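Local coordinates for protein synaptotagmin-1 (Arabidopsis thaliana, PDB 7AS6) that helps maintain plasma membrane integrity during freezing and osmotic stress, and probably binds phospholipids and calcium through C2 domains, of which this is the first, at residues V7-V18 / G130-F141. Numbering follows the deposited sequence.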
loop_
_atom_site.group_PDB
_atom_site.type_symbol
_atom_site.label_atom_id
_atom_site.label_comp_id
_atom_site.label_asym_id
_atom_site.label_seq_id
_atom_site.Cartn_x
_atom_site.Cartn_y
_atom_site.Cartn_z
ATOM N N VAL A 7 -18.028 -5.147 8.957
ATOM C CA VAL A 7 -17.940 -4.761 10.364
ATOM C C VAL A 7 -17.652 -3.277 10.499
ATOM O O VAL A 7 -18.134 -2.612 11.424
ATOM C CB VAL A 7 -16.851 -5.587 11.068
ATOM C CG1 VAL A 7 -16.906 -5.377 12.572
ATOM C CG2 VAL A 7 -16.971 -7.047 10.700
ATOM N N GLY A 8 -16.822 -2.753 9.613
ATOM C CA GLY A 8 -16.428 -1.369 9.682
ATOM C C GLY A 8 -15.710 -0.990 8.409
ATOM O O GLY A 8 -15.786 -1.689 7.398
ATOM N N ILE A 9 -15.005 0.129 8.477
ATOM C CA ILE A 9 -14.271 0.661 7.341
ATOM C C ILE A 9 -12.872 1.017 7.814
ATOM O O ILE A 9 -12.707 1.654 8.860
ATOM C CB ILE A 9 -14.980 1.885 6.738
ATOM C CG1 ILE A 9 -16.339 1.471 6.172
ATOM C CG2 ILE A 9 -14.128 2.514 5.652
ATOM C CD1 ILE A 9 -17.209 2.640 5.798
ATOM N N VAL A 10 -11.863 0.585 7.069
ATOM C CA VAL A 10 -10.482 0.929 7.371
ATOM C C VAL A 10 -10.033 2.010 6.399
ATOM O O VAL A 10 -10.230 1.890 5.182
ATOM C CB VAL A 10 -9.573 -0.310 7.332
ATOM C CG1 VAL A 10 -9.657 -1.014 5.989
ATOM C CG2 VAL A 10 -8.152 0.080 7.656
ATOM N N HIS A 11 -9.472 3.087 6.938
ATOM C CA HIS A 11 -8.915 4.172 6.143
ATOM C C HIS A 11 -7.416 3.940 6.038
ATOM O O HIS A 11 -6.729 3.868 7.063
ATOM C CB HIS A 11 -9.216 5.534 6.771
ATOM C CG HIS A 11 -10.680 5.841 6.881
ATOM N ND1 HIS A 11 -11.347 6.639 5.976
ATOM C CD2 HIS A 11 -11.608 5.451 7.788
ATOM C CE1 HIS A 11 -12.619 6.731 6.322
ATOM N NE2 HIS A 11 -12.804 6.013 7.415
ATOM N N VAL A 12 -6.928 3.776 4.804
ATOM C CA VAL A 12 -5.534 3.450 4.500
ATOM C C VAL A 12 -4.909 4.666 3.843
ATOM O O VAL A 12 -5.354 5.108 2.776
ATOM C CB VAL A 12 -5.412 2.235 3.567
ATOM C CG1 VAL A 12 -3.942 1.875 3.373
ATOM C CG2 VAL A 12 -6.185 1.058 4.111
ATOM N N LYS A 13 -3.894 5.214 4.468
ATOM C CA LYS A 13 -3.178 6.329 3.887
ATOM C C LYS A 13 -1.842 5.789 3.419
ATOM O O LYS A 13 -1.123 5.150 4.197
ATOM C CB LYS A 13 -2.996 7.470 4.891
ATOM C CG LYS A 13 -2.487 8.765 4.243
ATOM C CD LYS A 13 -2.221 9.842 5.286
ATOM C CE LYS A 13 -2.677 11.211 4.813
ATOM N NZ LYS A 13 -2.649 12.181 5.952
ATOM N N VAL A 14 -1.534 5.994 2.141
ATOM C CA VAL A 14 -0.189 5.751 1.639
ATOM C C VAL A 14 0.582 7.054 1.786
ATOM O O VAL A 14 0.318 8.035 1.080
ATOM C CB VAL A 14 -0.193 5.261 0.185
ATOM C CG1 VAL A 14 1.247 5.048 -0.292
ATOM C CG2 VAL A 14 -0.982 3.963 0.080
ATOM N N VAL A 15 1.561 7.053 2.673
ATOM C CA VAL A 15 2.242 8.284 3.046
ATOM C C VAL A 15 3.386 8.547 2.084
ATOM O O VAL A 15 3.350 9.520 1.322
ATOM C CB VAL A 15 2.751 8.222 4.494
ATOM C CG1 VAL A 15 3.479 9.507 4.850
ATOM C CG2 VAL A 15 1.581 7.983 5.445
ATOM N N ARG A 16 4.407 7.694 2.123
ATOM C CA ARG A 16 5.580 7.879 1.282
ATOM C C ARG A 16 6.318 6.553 1.134
ATOM O O ARG A 16 6.067 5.589 1.863
ATOM C CB ARG A 16 6.501 8.956 1.867
ATOM C CG ARG A 16 7.162 8.567 3.191
ATOM C CD ARG A 16 7.851 9.765 3.870
ATOM N NE ARG A 16 7.400 9.900 5.256
ATOM C CZ ARG A 16 6.605 10.866 5.713
ATOM N NH1 ARG A 16 6.175 11.822 4.901
ATOM N NH2 ARG A 16 6.240 10.881 6.990
ATOM N N ALA A 17 7.223 6.517 0.156
ATOM C CA ALA A 17 8.250 5.496 0.064
ATOM C C ALA A 17 9.601 6.182 0.189
ATOM O O ALA A 17 9.760 7.347 -0.183
ATOM C CB ALA A 17 8.178 4.706 -1.241
ATOM N N VAL A 18 10.561 5.460 0.750
ATOM C CA VAL A 18 11.891 5.991 1.012
ATOM C C VAL A 18 12.908 4.980 0.529
ATOM O O VAL A 18 12.789 3.782 0.812
ATOM C CB VAL A 18 12.099 6.292 2.511
ATOM C CG1 VAL A 18 13.526 6.716 2.777
ATOM C CG2 VAL A 18 11.143 7.372 2.953
ATOM N N GLY A 130 13.881 -0.506 -0.348
ATOM C CA GLY A 130 13.209 0.671 0.163
ATOM C C GLY A 130 12.157 0.326 1.203
ATOM O O GLY A 130 11.870 -0.835 1.509
ATOM N N LYS A 131 11.578 1.380 1.757
ATOM C CA LYS A 131 10.555 1.265 2.785
ATOM C C LYS A 131 9.301 1.965 2.296
ATOM O O LYS A 131 9.383 2.989 1.614
ATOM C CB LYS A 131 11.023 1.890 4.110
ATOM C CG LYS A 131 12.107 1.096 4.809
ATOM C CD LYS A 131 12.581 1.780 6.081
ATOM C CE LYS A 131 13.371 0.815 6.963
ATOM N NZ LYS A 131 14.505 0.192 6.231
ATOM N N LEU A 132 8.143 1.409 2.628
ATOM C CA LEU A 132 6.872 2.083 2.410
ATOM C C LEU A 132 6.285 2.448 3.762
ATOM O O LEU A 132 6.269 1.614 4.672
ATOM C CB LEU A 132 5.894 1.194 1.654
ATOM C CG LEU A 132 4.590 1.862 1.235
ATOM C CD1 LEU A 132 4.850 2.959 0.220
ATOM C CD2 LEU A 132 3.588 0.846 0.690
ATOM N N GLU A 133 5.814 3.690 3.901
ATOM C CA GLU A 133 5.183 4.161 5.138
ATOM C C GLU A 133 3.702 4.405 4.895
ATOM O O GLU A 133 3.330 5.115 3.951
ATOM C CB GLU A 133 5.858 5.430 5.660
ATOM C CG GLU A 133 7.353 5.210 5.896
ATOM C CD GLU A 133 8.024 6.326 6.670
ATOM O OE1 GLU A 133 7.358 7.346 6.952
ATOM O OE2 GLU A 133 9.224 6.174 7.009
ATOM N N VAL A 134 2.858 3.786 5.725
ATOM C CA VAL A 134 1.410 3.841 5.572
ATOM C C VAL A 134 0.776 4.088 6.941
ATOM O O VAL A 134 1.426 3.975 7.982
ATOM C CB VAL A 134 0.836 2.550 4.949
ATOM C CG1 VAL A 134 1.607 2.144 3.694
ATOM C CG2 VAL A 134 0.868 1.434 5.957
ATOM N N GLU A 135 -0.514 4.425 6.931
ATOM C CA GLU A 135 -1.305 4.587 8.149
ATOM C C GLU A 135 -2.640 3.892 7.982
ATOM O O GLU A 135 -3.191 3.830 6.880
ATOM C CB GLU A 135 -1.619 6.037 8.489
ATOM C CG GLU A 135 -0.474 6.893 8.942
ATOM C CD GLU A 135 -0.956 8.304 9.217
ATOM O OE1 GLU A 135 -2.182 8.461 9.465
ATOM O OE2 GLU A 135 -0.127 9.248 9.153
ATOM N N LEU A 136 -3.168 3.397 9.086
ATOM C CA LEU A 136 -4.486 2.793 9.097
ATOM C C LEU A 136 -5.323 3.473 10.161
ATOM O O LEU A 136 -4.832 3.761 11.256
ATOM C CB LEU A 136 -4.417 1.293 9.377
ATOM C CG LEU A 136 -3.526 0.412 8.509
ATOM C CD1 LEU A 136 -3.715 -1.033 8.925
ATOM C CD2 LEU A 136 -3.820 0.591 7.029
ATOM N N LEU A 137 -6.581 3.747 9.830
ATOM C CA LEU A 137 -7.567 4.216 10.799
ATOM C C LEU A 137 -8.805 3.345 10.649
ATOM O O LEU A 137 -9.469 3.381 9.609
ATOM C CB LEU A 137 -7.906 5.694 10.599
ATOM C CG LEU A 137 -9.061 6.190 11.474
ATOM C CD1 LEU A 137 -8.708 6.068 12.951
ATOM C CD2 LEU A 137 -9.443 7.618 11.125
ATOM N N TYR A 138 -9.119 2.561 11.678
ATOM C CA TYR A 138 -10.256 1.657 11.617
ATOM C C TYR A 138 -11.459 2.317 12.276
ATOM O O TYR A 138 -11.410 2.679 13.456
ATOM C CB TYR A 138 -9.936 0.324 12.286
ATOM C CG TYR A 138 -11.100 -0.630 12.249
ATOM C CD1 TYR A 138 -11.732 -0.919 11.048
ATOM C CD2 TYR A 138 -11.573 -1.241 13.409
ATOM C CE1 TYR A 138 -12.798 -1.786 10.996
ATOM C CE2 TYR A 138 -12.651 -2.111 13.369
ATOM C CZ TYR A 138 -13.260 -2.374 12.153
ATOM O OH TYR A 138 -14.327 -3.239 12.075
ATOM N N LYS A 139 -12.532 2.482 11.509
ATOM C CA LYS A 139 -13.784 3.003 12.040
ATOM C C LYS A 139 -14.804 1.878 12.025
ATOM O O LYS A 139 -15.387 1.578 10.972
ATOM C CB LYS A 139 -14.278 4.197 11.221
ATOM C CG LYS A 139 -13.318 5.373 11.241
ATOM C CD LYS A 139 -13.059 5.866 12.667
ATOM C CE LYS A 139 -13.937 7.060 13.011
ATOM N NZ LYS A 139 -13.602 7.641 14.343
ATOM N N PRO A 140 -15.020 1.196 13.147
ATOM C CA PRO A 140 -16.062 0.169 13.200
ATOM C C PRO A 140 -17.440 0.803 13.272
ATOM O O PRO A 140 -17.598 1.951 13.697
ATOM C CB PRO A 140 -15.732 -0.587 14.491
ATOM C CG PRO A 140 -15.100 0.465 15.361
ATOM C CD PRO A 140 -14.325 1.361 14.437
ATOM N N PHE A 141 -18.444 0.045 12.828
ATOM C CA PHE A 141 -19.826 0.508 12.878
ATOM C C PHE A 141 -20.403 0.282 14.268
ATOM O O PHE A 141 -19.939 -0.582 15.012
ATOM C CB PHE A 141 -20.683 -0.220 11.844
ATOM C CG PHE A 141 -20.180 -0.094 10.431
ATOM C CD1 PHE A 141 -19.660 1.101 9.962
ATOM C CD2 PHE A 141 -20.238 -1.173 9.569
ATOM C CE1 PHE A 141 -19.203 1.211 8.666
ATOM C CE2 PHE A 141 -19.787 -1.067 8.276
ATOM C CZ PHE A 141 -19.269 0.125 7.821
HETATM O O HOH W 1 0.078 11.577 7.822
#
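Glu133 O is gripped by two successive amides of the facing strand: Val15 N at 2.9 Å and, more weakly, Arg16 N at 3.3 Å. Two residues thus oppose one, a classic beta bulge that shifts the register. Glu133 OE1 takes Arg16 NE at 3.1 Å in a salt bridge, met from above the carboxylate plane, with the two planes 74° apart. Arg16 CG sits between its backbone N and carbonyl carbon (chi1 67°), and the chain bends at chi3, bringing one guanidinium face against Val15 CG1 while NH1 pairs with Glu57. Strands 8-18 and 131-140 form the central antiparallel pair of one four-stranded sheet of the C2 beta sandwich. Apolar side chains suit the buried face turned to the second sheet: Leu136 CD2 lies alongside Val12 CG2 at 3.8 Å, and both side chains reach Leu74. On the mixed other face a water donates to Glu135 OE2 at 2.7 Å and accepts a weak bond from Lys13 NZ. Gly8 suits its tight pairing with Pro140 (CA to CA 3.9 Å), since Pro140 and the Tyr138 hydroxyl leave no room for a CB. Its CA makes a CH-pi contact over the Phe141 face, and Ile9 CD1 meets that ring's edge.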